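Local coordinates for protein protoporphyrinogen oxidase (Exiguobacterium sibiricum, PDB 3LOV) that probably catalyses the FAD-dependent oxidation of coproporphyrinogen III to coproporphyrin III by oxygen, a step in bacterial heme b biosynthesis, at residues G151-L154 / R155-G159; L201-G204 / M205-M208; H374-D377 / E378-Q381; P411-T414 / V415-D419. All blocks are in the same frame, centred on the assembly; numbering follows the deposited sequence.

How the contacts relate
All four contacts are local, each made by residues three to five apart in one continuous piece of chain, so none closes a long loop and they follow one another in series without nesting or crossing. Contact 1 lies on helix 150-158, and contact 2 on helix 201-207; these two helices touch, Leu201 packing on Tyr153, Leu154, Arg157 and Leu158. Contact 3 starts helix 377-392 on the opposite side of the chain's centre from contact 2, their centres about 45 Å apart. That helix precedes strand 400-411 in the chain and packs against it. Contact 4 follows the strand's end, turning the chain into helix 417-431, nearest the flavin of the four.

Contact 1. Residues G151-L154 / R155-G159; sequences GEYL and RPRLG
Arg157 crosses the ring of Tyr153 at about a right angle, its extended chain passing over one face. CD lies 4.1 Å from the centroid of the Tyr153 ring, a CH-pi contact, and the guanidinium follows on past CE1 with its plane only 25° from that of the ring. The side chain ends in a bond of 2.9 Å from Arg157 NH1 to Tyr153 O, which uses a lone pair in the carbonyl plane and, with the salt bridge from NE to Glu195, holds the guanidinium in its rotation. Tyr153 CG stands anti to the backbone nitrogen (chi1 170°), which brings the ring under the arginine. An arginine suits the place because Glu195 takes both its NE and the hydroxyl of Tyr153, pairing a buried charge.

Leu154 and Leu158 lie side by side, CD2 of Leu154 3.7 Å from CD1 of Leu158. Pro156 has no N-H to give, and helix 150-158 kinks there; Gly159, with positive phi, lets the chain leave the helix. Arg155 reaches elsewhere, to Asp160, Glu164 and Asp180. Tyr153 packs against helix 189-198, Leu154 against helix 160-172, and Leu158 meets Leu201 of helix 201-207.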
loop_
_atom_site.group_PDB
_atom_site.type_symbol
_atom_site.label_atom_id
_atom_site.label_comp_id
_atom_site.label_asym_id
_atom_site.label_seq_id
_atom_site.Cartn_x
_atom_site.Cartn_y
_atom_site.Cartn_z
ATOM N N GLY A 151 -10.459 4.905 15.117
ATOM C CA GLY A 151 -11.278 6.072 15.345
ATOM C C GLY A 151 -12.072 5.962 16.631
ATOM O O GLY A 151 -12.317 6.959 17.307
ATOM N N GLU A 152 -12.517 4.760 16.940
ATOM C CA GLU A 152 -13.139 4.512 18.217
ATOM C C GLU A 152 -12.107 4.627 19.354
ATOM O O GLU A 152 -12.435 5.113 20.413
ATOM C CB GLU A 152 -13.763 3.132 18.209
ATOM C CG GLU A 152 -14.688 2.813 19.332
ATOM C CD GLU A 152 -15.431 1.474 19.105
ATOM O OE1 GLU A 152 -15.836 1.201 17.964
ATOM O OE2 GLU A 152 -15.613 0.714 20.074
ATOM N N TYR A 153 -10.869 4.186 19.128
ATOM C CA TYR A 153 -9.837 4.304 20.133
ATOM C C TYR A 153 -9.432 5.735 20.307
ATOM O O TYR A 153 -9.306 6.211 21.426
ATOM C CB TYR A 153 -8.612 3.487 19.727
ATOM C CG TYR A 153 -7.388 3.718 20.561
ATOM C CD1 TYR A 153 -7.347 3.348 21.871
ATOM C CD2 TYR A 153 -6.244 4.259 20.004
ATOM C CE1 TYR A 153 -6.192 3.526 22.648
ATOM C CE2 TYR A 153 -5.119 4.441 20.743
ATOM C CZ TYR A 153 -5.095 4.078 22.072
ATOM O OH TYR A 153 -3.948 4.276 22.791
ATOM N N LEU A 154 -9.167 6.418 19.204
ATOM C CA LEU A 154 -8.640 7.766 19.241
ATOM C C LEU A 154 -9.638 8.893 19.602
ATOM O O LEU A 154 -9.261 9.845 20.292
ATOM C CB LEU A 154 -7.927 8.104 17.909
ATOM C CG LEU A 154 -6.609 7.402 17.553
ATOM C CD1 LEU A 154 -6.126 7.892 16.208
ATOM C CD2 LEU A 154 -5.523 7.641 18.620
ATOM N N ARG A 155 -10.895 8.819 19.134
ATOM C CA ARG A 155 -11.806 9.938 19.284
ATOM C C ARG A 155 -12.085 10.305 20.759
ATOM O O ARG A 155 -12.085 11.476 21.120
ATOM C CB ARG A 155 -13.130 9.723 18.510
ATOM C CG ARG A 155 -12.983 9.950 16.996
ATOM C CD ARG A 155 -14.178 9.455 16.243
ATOM N NE ARG A 155 -14.010 9.569 14.803
ATOM C CZ ARG A 155 -14.246 10.656 14.078
ATOM N NH1 ARG A 155 -14.672 11.788 14.626
ATOM N NH2 ARG A 155 -14.007 10.613 12.786
ATOM N N PRO A 156 -12.332 9.313 21.611
ATOM C CA PRO A 156 -12.536 9.696 23.019
ATOM C C PRO A 156 -11.299 10.303 23.722
ATOM O O PRO A 156 -11.449 11.008 24.721
ATOM C CB PRO A 156 -12.954 8.376 23.708
ATOM C CG PRO A 156 -13.187 7.369 22.580
ATOM C CD PRO A 156 -12.535 7.872 21.350
ATOM N N ARG A 157 -10.100 10.012 23.217
ATOM C CA ARG A 157 -8.864 10.476 23.818
ATOM C C ARG A 157 -8.417 11.816 23.279
ATOM O O ARG A 157 -7.766 12.571 23.993
ATOM C CB ARG A 157 -7.745 9.442 23.612
ATOM C CG ARG A 157 -8.014 8.116 24.353
ATOM C CD ARG A 157 -7.051 6.961 23.979
ATOM N NE ARG A 157 -7.221 5.876 24.933
ATOM C CZ ARG A 157 -8.291 5.065 24.980
ATOM N NH1 ARG A 157 -9.275 5.146 24.086
ATOM N NH2 ARG A 157 -8.398 4.176 25.942
ATOM N N LEU A 158 -8.710 12.085 22.008
ATOM C CA LEU A 158 -8.174 13.250 21.309
ATOM C C LEU A 158 -9.248 14.197 20.762
ATOM O O LEU A 158 -8.920 15.305 20.318
ATOM C CB LEU A 158 -7.281 12.825 20.124
ATOM C CG LEU A 158 -6.074 11.978 20.430
ATOM C CD1 LEU A 158 -5.545 11.326 19.095
ATOM C CD2 LEU A 158 -5.011 12.811 21.202
ATOM N N GLY A 159 -10.502 13.757 20.754
ATOM C CA GLY A 159 -11.586 14.535 20.174
ATOM C C GLY A 159 -11.747 14.388 18.662
ATOM O O GLY A 159 -10.813 14.005 17.928
#

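Contact 2. Residues L201-G204 / M205-M208; sequences LFEG and MRLM
Arg206 folds back along its own helix over Phe202 and Glu203. Its CB and CG run beside the carbonyl oxygen of Phe202, CG coming to 3.3 Å from Phe202 O, the same oxygen that takes the backbone N-H of Arg206. CD then settles over the centre of the Phe202 ring, 3.6 Å from the centroid and 12° off the ring normal, a close CH-pi contact. A bend at chi3 (72°) follows, and it lays the guanidinium nearly parallel to the ring, planes 17° apart, with NH1 near CZ of Phe202.

NE donates to Glu203 OE1 at 3.0 Å in a salt bridge. The carboxylate oxygen lies in the guanidinium plane, yet the carboxylate itself stands almost perpendicular, so NE meets it from above the carboxylate plane. The pairs Phe202-Arg206 and Glu203-Arg206 are the i to i+4 and i to i+3 spacings of an alpha helix, here the short helix 201-207, which lets one arginine serve both an aromatic ring and an acid. A water completes the bridge, giving a hydrogen bond to Glu203 OE2 at 2.6 Å and accepting one from Arg206 NH2, while NH1 reaches the carbonyl oxygen of Thr111. On another side of the helix, Leu201 CD1 lies 4.0 Å from CG of selenomethionine Met205; both are apolar and buried, facing Ile109, and Met205 also meets Phe191 of helix 189-198.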
loop_
_atom_site.group_PDB
_atom_site.type_symbol
_atom_site.label_atom_id
_atom_site.label_comp_id
_atom_site.label_asym_id
_atom_site.label_seq_id
_atom_site.Cartn_x
_atom_site.Cartn_y
_atom_site.Cartn_z
ATOM N N LEU A 201 -2.344 8.500 27.003
ATOM C CA LEU A 201 -1.922 8.550 25.607
ATOM C C LEU A 201 -0.861 9.608 25.310
ATOM O O LEU A 201 0.120 9.337 24.579
ATOM C CB LEU A 201 -3.130 8.733 24.666
ATOM C CG LEU A 201 -2.714 8.774 23.171
ATOM C CD1 LEU A 201 -1.961 7.514 22.767
ATOM C CD2 LEU A 201 -3.934 8.975 22.252
ATOM N N PHE A 202 -1.061 10.818 25.843
ATOM C CA PHE A 202 -0.096 11.920 25.713
ATOM C C PHE A 202 1.317 11.538 26.200
ATOM O O PHE A 202 2.298 11.778 25.513
ATOM C CB PHE A 202 -0.620 13.100 26.518
ATOM C CG PHE A 202 0.275 14.304 26.543
ATOM C CD1 PHE A 202 0.549 15.009 25.382
ATOM C CD2 PHE A 202 0.771 14.791 27.748
ATOM C CE1 PHE A 202 1.332 16.158 25.415
ATOM C CE2 PHE A 202 1.551 15.949 27.793
ATOM C CZ PHE A 202 1.836 16.630 26.628
ATOM N N GLU A 203 1.416 10.911 27.364
ATOM C CA GLU A 203 2.739 10.488 27.876
ATOM C C GLU A 203 3.252 9.226 27.177
ATOM O O GLU A 203 4.459 8.977 27.116
ATOM C CB GLU A 203 2.702 10.298 29.387
ATOM C CG GLU A 203 2.449 11.614 30.194
ATOM C CD GLU A 203 3.595 12.632 30.221
ATOM O OE1 GLU A 203 4.680 12.372 29.667
ATOM O OE2 GLU A 203 3.402 13.716 30.834
ATOM N N GLY A 204 2.347 8.444 26.617
ATOM C CA GLY A 204 2.760 7.316 25.793
ATOM C C GLY A 204 3.435 7.781 24.516
ATOM O O GLY A 204 4.497 7.271 24.144
HETATM N N MSE A 205 2.828 8.747 23.836
HETATM C CA MSE A 205 3.448 9.316 22.621
HETATM C C MSE A 205 4.736 10.059 22.935
HETATM O O MSE A 205 5.622 10.162 22.082
HETATM C CB MSE A 205 2.499 10.258 21.882
HETATM C CG MSE A 205 1.186 9.637 21.471
HETATM SE SE MSE A 205 1.431 7.955 20.513
HETATM C CE MSE A 205 2.387 8.631 18.975
ATOM N N ARG A 206 4.834 10.605 24.141
ATOM C CA ARG A 206 6.056 11.276 24.554
ATOM C C ARG A 206 7.230 10.314 24.746
ATOM O O ARG A 206 8.355 10.706 24.475
ATOM C CB ARG A 206 5.828 12.150 25.791
ATOM C CG ARG A 206 5.136 13.475 25.435
ATOM C CD ARG A 206 4.340 14.026 26.576
ATOM N NE ARG A 206 5.119 14.582 27.693
ATOM C CZ ARG A 206 5.637 15.816 27.711
ATOM N NH1 ARG A 206 5.547 16.616 26.645
ATOM N NH2 ARG A 206 6.269 16.254 28.798
ATOM N N LEU A 207 6.985 9.076 25.192
ATOM C CA LEU A 207 8.032 8.035 25.190
ATOM C C LEU A 207 8.602 7.806 23.781
ATOM O O LEU A 207 9.761 7.459 23.644
ATOM C CB LEU A 207 7.481 6.690 25.681
ATOM C CG LEU A 207 7.044 6.526 27.130
ATOM C CD1 LEU A 207 6.733 5.091 27.326
ATOM C CD2 LEU A 207 8.133 7.018 28.108
HETATM N N MSE A 208 7.764 7.989 22.750
HETATM C CA MSE A 208 8.130 7.757 21.331
HETATM C C MSE A 208 8.774 8.949 20.615
HETATM O O MSE A 208 8.991 8.871 19.405
HETATM C CB MSE A 208 6.874 7.356 20.513
HETATM C CG MSE A 208 6.191 6.046 20.930
HETATM SE SE MSE A 208 4.528 5.615 19.907
HETATM C CE MSE A 208 5.354 5.705 18.073
HETATM O O HOH W 1 5.533 15.046 31.356
#

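Contact 3. Residues H374-D377 / E378-Q381; sequences HESD and EVLQ
Ser376 carries its OG between its own backbone nitrogen and carbonyl carbon (chi1 74°), a rotamer that turns the hydroxyl onto the opening turn of the helix. There OG accepts from Val379 N at 3.2 Å, and the bond is nearly straight, 167° at the hydrogen. This is a serine N-cap: the first amides of a helix have no carbonyl of a preceding turn to bind, and a short side chain with an oxygen one atom beyond CB can replace one. The capping bond also brings OG alongside Val379, 3.5 Å from CG2.

Glu378 bends at chi2 (87°), which folds its carboxylate back toward the cap, OE1 standing 3.5 Å from Ser376 OG. An acid at the beginning of a helix is well placed, since its negative charge probably interacts favourably with the positive end of the helix dipole. Regular backbone bonds then take over, Leu380 N to Ser376 O at 3.0 Å and Gln381 N to Asp377 O at 2.9 Å. Before the cap, Glu375 CB rests 4.0 Å from CG1 of Val379, an apolar touch beneath its charged end.

Asp377 reaches away from the turn to a salt bridge with Arg405, which also binds the carbonyl oxygen of Glu375, so strand 400-411 holds both sides of the cap. The buried Leu380 packs onto that strand and onto Ala311 and Val313 of strand 307-318, setting the start of helix 377-392 against the mixed sheet.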
loop_
_atom_site.group_PDB
_atom_site.type_symbol
_atom_site.label_atom_id
_atom_site.label_comp_id
_atom_site.label_asym_id
_atom_site.label_seq_id
_atom_site.Cartn_x
_atom_site.Cartn_y
_atom_site.Cartn_z
ATOM N N HIS A 374 -12.439 5.839 -13.486
ATOM C CA HIS A 374 -13.065 5.202 -14.640
ATOM C C HIS A 374 -13.342 6.165 -15.793
ATOM O O HIS A 374 -13.779 5.728 -16.836
ATOM C CB HIS A 374 -14.380 4.518 -14.236
ATOM C CG HIS A 374 -14.261 3.613 -13.048
ATOM N ND1 HIS A 374 -14.116 2.246 -13.161
ATOM C CD2 HIS A 374 -14.224 3.887 -11.719
ATOM C CE1 HIS A 374 -14.039 1.715 -11.952
ATOM N NE2 HIS A 374 -14.081 2.691 -11.059
ATOM N N GLU A 375 -13.102 7.459 -15.621
ATOM C CA GLU A 375 -13.320 8.415 -16.700
ATOM C C GLU A 375 -12.123 8.451 -17.635
ATOM O O GLU A 375 -11.064 7.906 -17.341
ATOM C CB GLU A 375 -13.581 9.833 -16.160
ATOM C CG GLU A 375 -14.821 9.960 -15.285
ATOM C CD GLU A 375 -16.146 9.720 -16.045
ATOM O OE1 GLU A 375 -16.190 10.033 -17.247
ATOM O OE2 GLU A 375 -17.135 9.222 -15.439
ATOM N N SER A 376 -12.310 9.105 -18.770
ATOM C CA SER A 376 -11.245 9.275 -19.767
ATOM C C SER A 376 -10.036 10.025 -19.227
ATOM O O SER A 376 -10.178 10.836 -18.309
ATOM C CB SER A 376 -11.782 10.102 -20.955
ATOM O OG SER A 376 -11.926 11.483 -20.615
ATOM N N ASP A 377 -8.888 9.807 -19.864
ATOM C CA ASP A 377 -7.663 10.572 -19.610
ATOM C C ASP A 377 -7.821 12.101 -19.616
ATOM O O ASP A 377 -7.174 12.783 -18.830
ATOM C CB ASP A 377 -6.602 10.253 -20.667
ATOM C CG ASP A 377 -5.945 8.920 -20.458
ATOM O OD1 ASP A 377 -6.356 8.179 -19.545
ATOM O OD2 ASP A 377 -5.007 8.606 -21.221
ATOM N N GLU A 378 -8.642 12.636 -20.518
ATOM C CA GLU A 378 -8.798 14.088 -20.634
ATOM C C GLU A 378 -9.597 14.635 -19.459
ATOM O O GLU A 378 -9.258 15.688 -18.940
ATOM C CB GLU A 378 -9.472 14.505 -21.959
ATOM C CG GLU A 378 -8.927 13.776 -23.195
ATOM C CD GLU A 378 -9.661 12.456 -23.438
ATOM O OE1 GLU A 378 -10.864 12.527 -23.785
ATOM O OE2 GLU A 378 -9.057 11.362 -23.257
ATOM N N VAL A 379 -10.646 13.920 -19.043
ATOM C CA VAL A 379 -11.431 14.328 -17.870
ATOM C C VAL A 379 -10.633 14.216 -16.546
ATOM O O VAL A 379 -10.697 15.094 -15.689
ATOM C CB VAL A 379 -12.746 13.539 -17.787
ATOM C CG1 VAL A 379 -13.422 13.783 -16.486
ATOM C CG2 VAL A 379 -13.670 13.937 -18.924
ATOM N N LEU A 380 -9.881 13.133 -16.395
ATOM C CA LEU A 380 -9.003 12.923 -15.231
ATOM C C LEU A 380 -7.893 13.986 -15.182
ATOM O O LEU A 380 -7.637 14.611 -14.167
ATOM C CB LEU A 380 -8.392 11.531 -15.329
ATOM C CG LEU A 380 -7.593 10.920 -14.194
ATOM C CD1 LEU A 380 -8.304 11.096 -12.826
ATOM C CD2 LEU A 380 -7.393 9.449 -14.524
ATOM N N GLN A 381 -7.253 14.205 -16.310
ATOM C CA GLN A 381 -6.210 15.199 -16.394
ATOM C C GLN A 381 -6.718 16.609 -16.085
ATOM O O GLN A 381 -6.086 17.356 -15.335
ATOM C CB GLN A 381 -5.632 15.188 -17.790
ATOM C CG GLN A 381 -4.616 16.265 -18.007
ATOM C CD GLN A 381 -3.715 15.927 -19.145
ATOM O OE1 GLN A 381 -3.737 14.797 -19.648
ATOM N NE2 GLN A 381 -2.912 16.900 -19.571
#

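Contact 4. Residues P411-T414 / V415-D419; sequences PAYT and VGHAD
Tyr413 and His417 stack face to face, and this is the tightly packed part of the turn. Their centroids are 3.8 Å apart and their planes differ by 15°; His417 NE2 lies over the centre of the tyrosine ring, and the closest atoms, CD2 of Tyr413 and CD2 of His417, stand 3.6 Å from each other. His417 CG sits anti to the backbone nitrogen (chi1 -175°), throwing the imidazole back across the turn onto the phenol. Flat rings suit both places, because each covers a face of the other while their polar atoms still bond outward: Tyr413 OH to Leu440 O and Gly444 N, His417 NE2 to Ala441 O.

The backbone joining them is a type II beta turn from Thr414 to His417, in which His417 N donates to Thr414 O at 3.2 Å. Gly416 takes the third position with positive phi (84°), a conformation glycine adopts readily, and is also the N-cap residue of helix 417-431. The turn thus leads from strand 400-411 into that helix, beside the flavin pocket: the side chain of Tyr413 touches Val445, which like Leu440 is an FAD-binding residue, and is about 8 Å from the cofactor.

Packing gives way to water along the backbone. One water accepts from Thr414 N at 2.9 Å and is also hydrogen-bonded to His417 ND1, tying the imidazole to the turn by its other nitrogen. A second water donates to Val415 O at 2.6 Å and bonds Thr414 OG1, the threonine hydroxyl standing close enough to the Val415 carbonyl for one water to bridge the two; Arg420 also binds Val415 O from the helix.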
loop_
_atom_site.group_PDB
_atom_site.type_symbol
_atom_site.label_atom_id
_atom_site.label_comp_id
_atom_site.label_asym_id
_atom_site.label_seq_id
_atom_site.Cartn_x
_atom_site.Cartn_y
_atom_site.Cartn_z
ATOM N N PRO A 411 -7.573 -2.914 -0.772
ATOM C CA PRO A 411 -8.585 -3.462 0.144
ATOM C C PRO A 411 -8.673 -2.717 1.447
ATOM O O PRO A 411 -7.662 -2.243 1.953
ATOM C CB PRO A 411 -8.082 -4.875 0.453
ATOM C CG PRO A 411 -7.083 -5.180 -0.568
ATOM C CD PRO A 411 -6.453 -3.842 -0.942
ATOM N N ALA A 412 -9.885 -2.683 1.989
ATOM C CA ALA A 412 -10.196 -2.065 3.248
ATOM C C ALA A 412 -10.203 -3.149 4.314
ATOM O O ALA A 412 -11.219 -3.902 4.476
ATOM C CB ALA A 412 -11.594 -1.377 3.150
ATOM N N TYR A 413 -9.066 -3.263 5.009
ATOM C CA TYR A 413 -8.931 -4.131 6.170
ATOM C C TYR A 413 -9.613 -3.496 7.374
ATOM O O TYR A 413 -9.320 -2.368 7.699
ATOM C CB TYR A 413 -7.455 -4.309 6.594
ATOM C CG TYR A 413 -6.532 -5.171 5.726
ATOM C CD1 TYR A 413 -6.748 -5.357 4.353
ATOM C CD2 TYR A 413 -5.381 -5.707 6.275
ATOM C CE1 TYR A 413 -5.858 -6.112 3.555
ATOM C CE2 TYR A 413 -4.479 -6.463 5.491
ATOM C CZ TYR A 413 -4.731 -6.681 4.150
ATOM O OH TYR A 413 -3.827 -7.402 3.407
ATOM N N THR A 414 -10.427 -4.250 8.095
ATOM C CA THR A 414 -11.134 -3.719 9.257
ATOM C C THR A 414 -10.863 -4.634 10.416
ATOM O O THR A 414 -10.193 -5.636 10.234
ATOM C CB THR A 414 -12.662 -3.697 9.023
ATOM O OG1 THR A 414 -13.116 -5.049 8.881
ATOM C CG2 THR A 414 -13.046 -2.841 7.742
ATOM N N VAL A 415 -11.388 -4.304 11.599
ATOM C CA VAL A 415 -11.210 -5.121 12.796
ATOM C C VAL A 415 -11.626 -6.554 12.505
ATOM O O VAL A 415 -12.679 -6.765 11.921
ATOM C CB VAL A 415 -12.025 -4.580 13.991
ATOM C CG1 VAL A 415 -11.912 -5.537 15.195
ATOM C CG2 VAL A 415 -11.544 -3.146 14.353
ATOM N N GLY A 416 -10.773 -7.497 12.933
ATOM C CA GLY A 416 -10.910 -8.969 12.741
ATOM C C GLY A 416 -10.404 -9.569 11.406
ATOM O O GLY A 416 -10.604 -10.763 11.131
ATOM N N HIS A 417 -9.776 -8.745 10.565
ATOM C CA HIS A 417 -9.316 -9.195 9.247
ATOM C C HIS A 417 -8.414 -10.415 9.335
ATOM O O HIS A 417 -8.651 -11.377 8.648
ATOM C CB HIS A 417 -8.571 -8.068 8.500
ATOM C CG HIS A 417 -8.173 -8.433 7.109
ATOM N ND1 HIS A 417 -9.056 -8.389 6.051
ATOM C CD2 HIS A 417 -6.993 -8.873 6.604
ATOM C CE1 HIS A 417 -8.430 -8.768 4.948
ATOM N NE2 HIS A 417 -7.181 -9.077 5.259
ATOM N N ALA A 418 -7.377 -10.362 10.162
ATOM C CA ALA A 418 -6.387 -11.416 10.209
ATOM C C ALA A 418 -7.047 -12.760 10.577
ATOM O O ALA A 418 -6.797 -13.758 9.929
ATOM C CB ALA A 418 -5.239 -11.035 11.185
ATOM N N ASP A 419 -7.968 -12.753 11.530
ATOM C CA ASP A 419 -8.745 -13.959 11.882
ATOM C C ASP A 419 -9.673 -14.404 10.782
ATOM O O ASP A 419 -9.808 -15.598 10.554
ATOM C CB ASP A 419 -9.571 -13.747 13.149
ATOM C CG ASP A 419 -8.715 -13.697 14.397
ATOM O OD1 ASP A 419 -7.536 -14.065 14.313
ATOM O OD2 ASP A 419 -9.222 -13.281 15.450
HETATM O O HOH W 2 -11.291 -6.713 6.732
HETATM O O HOH W 3 -14.860 -5.340 11.495
#